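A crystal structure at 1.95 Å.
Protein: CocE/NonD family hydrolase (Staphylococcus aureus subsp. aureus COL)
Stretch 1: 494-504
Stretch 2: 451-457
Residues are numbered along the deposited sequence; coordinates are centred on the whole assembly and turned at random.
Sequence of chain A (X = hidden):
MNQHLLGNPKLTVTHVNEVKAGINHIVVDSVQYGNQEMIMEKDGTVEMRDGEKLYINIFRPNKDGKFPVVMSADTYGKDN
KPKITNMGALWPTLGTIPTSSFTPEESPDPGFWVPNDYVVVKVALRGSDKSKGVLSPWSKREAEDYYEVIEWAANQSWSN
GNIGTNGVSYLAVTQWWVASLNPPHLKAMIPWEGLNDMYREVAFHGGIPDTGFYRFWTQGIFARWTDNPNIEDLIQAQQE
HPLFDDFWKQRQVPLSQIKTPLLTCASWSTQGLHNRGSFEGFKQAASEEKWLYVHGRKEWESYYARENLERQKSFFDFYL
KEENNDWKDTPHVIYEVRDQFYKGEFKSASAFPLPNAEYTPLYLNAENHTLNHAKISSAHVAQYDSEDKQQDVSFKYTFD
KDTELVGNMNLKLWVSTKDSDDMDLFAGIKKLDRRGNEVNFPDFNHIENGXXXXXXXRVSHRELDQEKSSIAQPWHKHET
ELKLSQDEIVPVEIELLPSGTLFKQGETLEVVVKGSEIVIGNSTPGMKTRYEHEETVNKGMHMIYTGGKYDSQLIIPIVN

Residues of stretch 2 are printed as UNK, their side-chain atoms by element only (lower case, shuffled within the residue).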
ATOM      1  N   ILE A 494      10.352  16.799   4.948  1.00  6.62           N
ATOM      2  CA  ILE A 494      10.113  15.389   5.135  1.00  6.15           C
ATOM      3  C   ILE A 494       8.656  15.077   4.869  1.00  7.84           C
ATOM      4  O   ILE A 494       7.744  15.705   5.466  1.00  7.34           O
ATOM      5  CB  ILE A 494      10.504  14.939   6.540  1.00  7.55           C
ATOM      6  CG1 ILE A 494      11.985  15.252   6.791  1.00  7.46           C
ATOM      7  CG2 ILE A 494      10.317  13.426   6.732  1.00  6.13           C
ATOM      8  CD1 ILE A 494      12.470  14.836   8.223  1.00  8.48           C
ATOM      9  N   GLU A 495       8.440  14.131   3.953  1.00  7.42           N
ATOM     10  CA  GLU A 495       7.069  13.608   3.615  1.00  7.60           C
ATOM     11  C   GLU A 495       6.502  12.694   4.740  1.00  7.91           C
ATOM     12  O   GLU A 495       6.852  11.520   4.830  1.00  9.40           O
ATOM     13  CB  GLU A 495       7.135  12.835   2.271  1.00  7.21           C
ATOM     14  CG  GLU A 495       5.804  12.258   1.740  1.00  7.20           C
ATOM     15  CD  GLU A 495       5.991  11.444   0.461  1.00  8.88           C
ATOM     16  OE1 GLU A 495       7.138  11.092   0.138  1.00 10.40           O
ATOM     17  OE2 GLU A 495       4.994  11.187  -0.271  1.00  7.39           O
ATOM     18  N   LEU A 496       5.649  13.244   5.579  1.00  6.57           N
ATOM     19  CA  LEU A 496       4.785  12.396   6.427  1.00  8.20           C
ATOM     20  C   LEU A 496       3.677  11.804   5.514  1.00  7.43           C
ATOM     21  O   LEU A 496       3.024  12.519   4.790  1.00  6.84           O
ATOM     22  CB  LEU A 496       4.195  13.152   7.633  1.00  7.52           C
ATOM     23  CG  LEU A 496       5.111  13.573   8.763  1.00  9.32           C
ATOM     24  CD1 LEU A 496       5.908  12.412   9.296  1.00 10.88           C
ATOM     25  CD2 LEU A 496       6.002  14.712   8.291  1.00  8.35           C
ATOM     26  N   LEU A 497       3.543  10.484   5.534  1.00  7.76           N
ATOM     27  CA  LEU A 497       2.656   9.789   4.641  1.00  7.85           C
ATOM     28  C   LEU A 497       1.225  10.052   5.075  1.00  8.58           C
ATOM     29  O   LEU A 497       0.976  10.420   6.249  1.00  6.43           O
ATOM     30  CB  LEU A 497       2.993   8.313   4.666  1.00  8.48           C
ATOM     31  CG  LEU A 497       4.357   8.023   3.989  1.00  9.82           C
ATOM     32  CD1 LEU A 497       4.597   6.519   4.137  1.00 11.33           C
ATOM     33  CD2 LEU A 497       4.428   8.457   2.509  1.00 11.24           C
ATOM     34  N   PRO A 498       0.272   9.910   4.124  1.00  9.53           N
ATOM     35  CA  PRO A 498      -1.128  10.313   4.379  1.00  9.54           C
ATOM     36  C   PRO A 498      -1.753   9.566   5.568  1.00  9.10           C
ATOM     37  O   PRO A 498      -1.580   8.344   5.700  1.00 10.03           O
ATOM     38  CB  PRO A 498      -1.848   9.919   3.101  1.00  9.13           C
ATOM     39  CG  PRO A 498      -0.749   9.960   2.025  1.00  9.73           C
ATOM     40  CD  PRO A 498       0.471   9.509   2.718  1.00  9.35           C
ATOM     41  N   SER A 499      -2.428  10.343   6.424  1.00  8.93           N
ATOM     42  CA  SER A 499      -3.058   9.849   7.641  1.00  9.41           C
ATOM     43  C   SER A 499      -4.366  10.630   7.904  1.00  7.64           C
ATOM     44  O   SER A 499      -4.533  11.714   7.426  1.00  6.56           O
ATOM     45  CB  SER A 499      -2.083   9.989   8.807  1.00  9.57           C
ATOM     46  OG  SER A 499      -1.881  11.323   9.149  1.00  8.41           O
ATOM     47  N   GLY A 500      -5.293  10.009   8.611  1.00  8.41           N
ATOM     48  CA  GLY A 500      -6.583  10.619   8.965  1.00  6.86           C
ATOM     49  C   GLY A 500      -6.888  10.402  10.414  1.00  6.98           C
ATOM     50  O   GLY A 500      -7.120   9.258  10.837  1.00  7.36           O
ATOM     51  N   THR A 501      -6.977  11.489  11.181  1.00  5.85           N
ATOM     52  CA  THR A 501      -7.015  11.390  12.632  1.00  6.10           C
ATOM     53  C   THR A 501      -7.735  12.564  13.242  1.00  6.55           C
ATOM     54  O   THR A 501      -7.561  13.704  12.763  1.00  6.38           O
ATOM     55  CB  THR A 501      -5.543  11.354  13.185  1.00  6.77           C
ATOM     56  OG1 THR A 501      -4.746  10.579  12.283  1.00  8.95           O
ATOM     57  CG2 THR A 501      -5.456  10.766  14.637  1.00  5.41           C
ATOM     58  N   LEU A 502      -8.558  12.287  14.252  1.00  6.30           N
ATOM     59  CA  LEU A 502      -9.182  13.297  15.104  1.00  6.90           C
ATOM     60  C   LEU A 502      -8.254  13.581  16.272  1.00  7.76           C
ATOM     61  O   LEU A 502      -7.750  12.614  16.925  1.00  8.71           O
ATOM     62  CB  LEU A 502     -10.478  12.746  15.717  1.00  7.51           C
ATOM     63  CG  LEU A 502     -11.271  13.556  16.735  1.00  6.84           C
ATOM     64  CD1 LEU A 502     -11.719  14.904  16.113  1.00  3.59           C
ATOM     65  CD2 LEU A 502     -12.491  12.658  17.166  1.00  8.87           C
ATOM     66  N   PHE A 503      -8.048  14.870  16.560  1.00  8.54           N
ATOM     67  CA  PHE A 503      -7.416  15.288  17.806  1.00  8.76           C
ATOM     68  C   PHE A 503      -8.497  16.033  18.549  1.00  8.39           C
ATOM     69  O   PHE A 503      -8.937  17.091  18.096  1.00  8.77           O
ATOM     70  CB  PHE A 503      -6.165  16.191  17.522  1.00  8.83           C
ATOM     71  CG  PHE A 503      -5.044  15.469  16.865  1.00  7.28           C
ATOM     72  CD1 PHE A 503      -3.957  15.002  17.613  1.00 10.32           C
ATOM     73  CD2 PHE A 503      -5.090  15.161  15.518  1.00  7.43           C
ATOM     74  CE1 PHE A 503      -2.933  14.308  17.018  1.00  9.16           C
ATOM     75  CE2 PHE A 503      -4.058  14.440  14.912  1.00  9.57           C
ATOM     76  CZ  PHE A 503      -2.995  14.006  15.650  1.00 10.68           C
ATOM     77  N   LYS A 504      -9.009  15.457  19.635  1.00  8.59           N
ATOM     78  CA  LYS A 504     -10.045  16.105  20.430  1.00  8.81           C
ATOM     79  C   LYS A 504      -9.471  17.245  21.238  1.00  7.99           C
ATOM     80  O   LYS A 504      -8.299  17.274  21.515  1.00  7.28           O
ATOM     81  CB  LYS A 504     -10.724  15.118  21.388  1.00  9.78           C
ATOM     82  CG  LYS A 504     -11.441  13.906  20.714  1.00 11.05           C
ATOM     83  CD  LYS A 504     -11.899  12.929  21.840  1.00 14.60           C
ATOM     84  CE  LYS A 504     -12.940  11.934  21.368  1.00 18.62           C
ATOM     85  NZ  LYS A 504     -13.477  11.151  22.555  1.00 19.90           N
ATOM     86  N   UNK A 451       1.641   4.613  15.323  1.00  9.06           N
ATOM     87  CA  UNK A 451       1.484   6.029  15.578  1.00  8.16           C
ATOM     88  C   UNK A 451       0.586   6.633  14.500  1.00  8.32           C
ATOM     89  O   UNK A 451      -0.106   5.926  13.791  1.00  9.07           O
ATOM     90  n   UNK A 451       6.033   7.306  13.637  1.00  7.32           N
ATOM     91  c   UNK A 451       2.865   6.709  15.716  1.00  7.75           C
ATOM     92  c   UNK A 451       3.710   6.789  14.435  1.00  7.26           C
ATOM     93  c   UNK A 451       5.223   7.243  14.694  1.00  8.12           C
ATOM     94  o   UNK A 451       5.599   7.516  15.809  1.00 11.94           O
ATOM     95  N   UNK A 452       0.516   7.936  14.438  1.00  8.11           N
ATOM     96  CA  UNK A 452      -0.412   8.612  13.508  1.00  7.56           C
ATOM     97  C   UNK A 452       0.127   8.617  12.090  1.00  7.04           C
ATOM     98  O   UNK A 452      -0.563   8.236  11.137  1.00  9.10           O
ATOM     99  c   UNK A 452      -1.420  10.122  15.251  1.00  9.27           C
ATOM    100  c   UNK A 452      -0.642  10.055  13.939  1.00  6.58           C
ATOM    101  c   UNK A 452      -1.360  10.942  12.838  1.00  6.30           C
ATOM    102  N   UNK A 453       1.346   9.095  11.951  1.00  6.82           N
ATOM    103  CA  UNK A 453       2.021   9.184  10.641  1.00  8.42           C
ATOM    104  C   UNK A 453       3.535   9.022  10.798  1.00  7.83           C
ATOM    105  O   UNK A 453       4.116   9.375  11.814  1.00  7.24           O
ATOM    106  c   UNK A 453       1.680  10.527   9.968  1.00  6.10           C
ATOM    107  N   UNK A 454       4.146   8.505   9.744  1.00  7.82           N
ATOM    108  CA  UNK A 454       5.556   8.270   9.696  1.00  7.64           C
ATOM    109  C   UNK A 454       6.137   8.863   8.402  1.00  8.08           C
ATOM    110  O   UNK A 454       5.498   8.858   7.278  1.00  8.55           O
ATOM    111  c   UNK A 454       5.777   6.749   9.838  1.00  8.40           C
ATOM    112  c   UNK A 454       7.288   6.335   9.939  1.00  8.77           C
ATOM    113  o   UNK A 454       5.086   6.298  11.031  1.00  7.68           O
ATOM    114  N   UNK A 455       7.394   9.298   8.502  1.00  7.58           N
ATOM    115  CA  UNK A 455       8.178   9.648   7.311  1.00  7.30           C
ATOM    116  C   UNK A 455       9.689   9.551   7.519  1.00  7.58           C
ATOM    117  O   UNK A 455      10.156   9.498   8.649  1.00  7.79           O
ATOM    118  N   UNK A 456      10.435   9.555   6.420  1.00  7.61           N
ATOM    119  CA  UNK A 456      11.895   9.367   6.427  1.00  6.66           C
ATOM    120  C   UNK A 456      12.607  10.242   5.408  1.00  7.30           C
ATOM    121  O   UNK A 456      12.082  10.501   4.314  1.00  8.91           O
ATOM    122  c   UNK A 456       9.314   6.418   5.850  1.00  6.77           C
ATOM    123  c   UNK A 456      12.233   7.936   6.053  1.00  7.64           C
ATOM    124  c   UNK A 456      12.277   6.189   7.918  1.00  6.54           C
ATOM    125  c   UNK A 456       8.133   4.609   6.998  1.00  7.28           C
ATOM    126  n   UNK A 456      11.457   5.234   8.430  1.00  5.53           N
ATOM    127  c   UNK A 456       8.190   5.634   5.998  1.00 10.09           C
ATOM    128  c   UNK A 456       9.157   4.387   7.845  1.00  6.63           C
ATOM    129  c   UNK A 456      10.295   5.210   7.709  1.00  7.86           C
ATOM    130  c   UNK A 456      11.647   6.858   6.894  1.00  6.44           C
ATOM    131  c   UNK A 456      10.385   6.226   6.726  1.00  7.42           C
ATOM    132  N   UNK A 457      13.834  10.654   5.697  1.00  7.84           N
ATOM    133  CA  UNK A 457      14.646  11.260   4.658  1.00  7.92           C
ATOM    134  C   UNK A 457      16.153  11.112   4.919  1.00  7.95           C
ATOM    135  O   UNK A 457      16.610  11.391   5.988  1.00  8.40           O
ATOM    136  c   UNK A 457      14.341  12.748   4.554  1.00  8.01           C
ATOM    137  c   UNK A 457      15.072  13.507   3.422  1.00  7.91           C
ATOM    138  c   UNK A 457      14.568  13.015   2.026  1.00  9.08           C
ATOM    139  c   UNK A 457      14.926  15.041   3.594  1.00  7.73           C
TER
HETATM  140  O   HOH W   1      10.559  12.367   2.921  1.00  6.76           O
HETATM  141  O   HOH W   2       8.763   9.887   3.881  1.00  8.04           O

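Position 451 carries five side-chain atoms: three carbons in an unbranched run, the third bearing one oxygen and one nitrogen. They lie out of reach of stretch 1. A terminal amide on this chain length is glutamine, Q451.

Position 452 has three carbons, one on CA carrying the other two. Its CA-to-CB bond points toward stretch 1, and its methyls approach T501 OG1, the ring of F503 and the side chain of S499. A fork at the first carbon, all carbon, is valine. V452 CG1 lies 3.5 Å from T501 OG1 and V452 CG2 4.2 Å from F503 CZ, oblique to the ring; its carbonyl V452 O is 3.3 Å from S499 CB.

Position 453 has a single carbon, on a CA-to-CB bond that points toward the partner strand; this CB lies 3.7 Å from S499 OG, 3.8 Å from L497 O and 4.3 Å from L496 CB. The residue is alanine, A453.

Position 454 has one carbon carrying one oxygen and one carbon. Its CA-to-CB bond points away from stretch 1, and the side chain stays at least 5.7 Å from it. This is threonine. T454 OG1 accepts a hydrogen bond from Q451 NE2 at 3.0 Å. The carbonyl faces stretch 1: L497 N donates to T454 O at 3.1 Å, with a nearly straight N-H...O angle of 168°.

Position 455 has no side-chain atoms. An ideal CB would point toward stretch 1 and fall 2.3 Å from E495 O, a clash. The residue is glycine. G455 CA comes within 3.4 Å of E495 O in a CA-H...O contact, and L496 CD1 packs 3.5 Å from G455 N.

Position 456 has one carbon leading to fused five- and six-membered rings of eight carbons and one nitrogen. CA-to-CB points away, but a six-membered-ring carbon meets L497 CD1 at the ring edge. This is tryptophan; W456 CZ3 is 4.1 Å from L497 CD1.

Position 457 has four carbons, forked at the second; its CB lies 4.1 Å from I494 CG1. This is leucine, L457, with chi1 t and chi2 p.

The strands run roughly antiparallel, at 152°, and approach to 4.7 Å, yet one direct hydrogen bond joins them, L497 N to T454 O. Beyond it, water takes over: water 1 donates to W456 O (2.8 Å) and accepts from E495 N (2.9 Å), while water 2 accepts from W456 N (3.1 Å) and donates to E495 O (2.7 Å). Apolar contacts from I494 to F503 accompany this partly hydrated pairing, and 519 Å² is buried in all.

Stretch 2, residues 451-457: QVATGWL
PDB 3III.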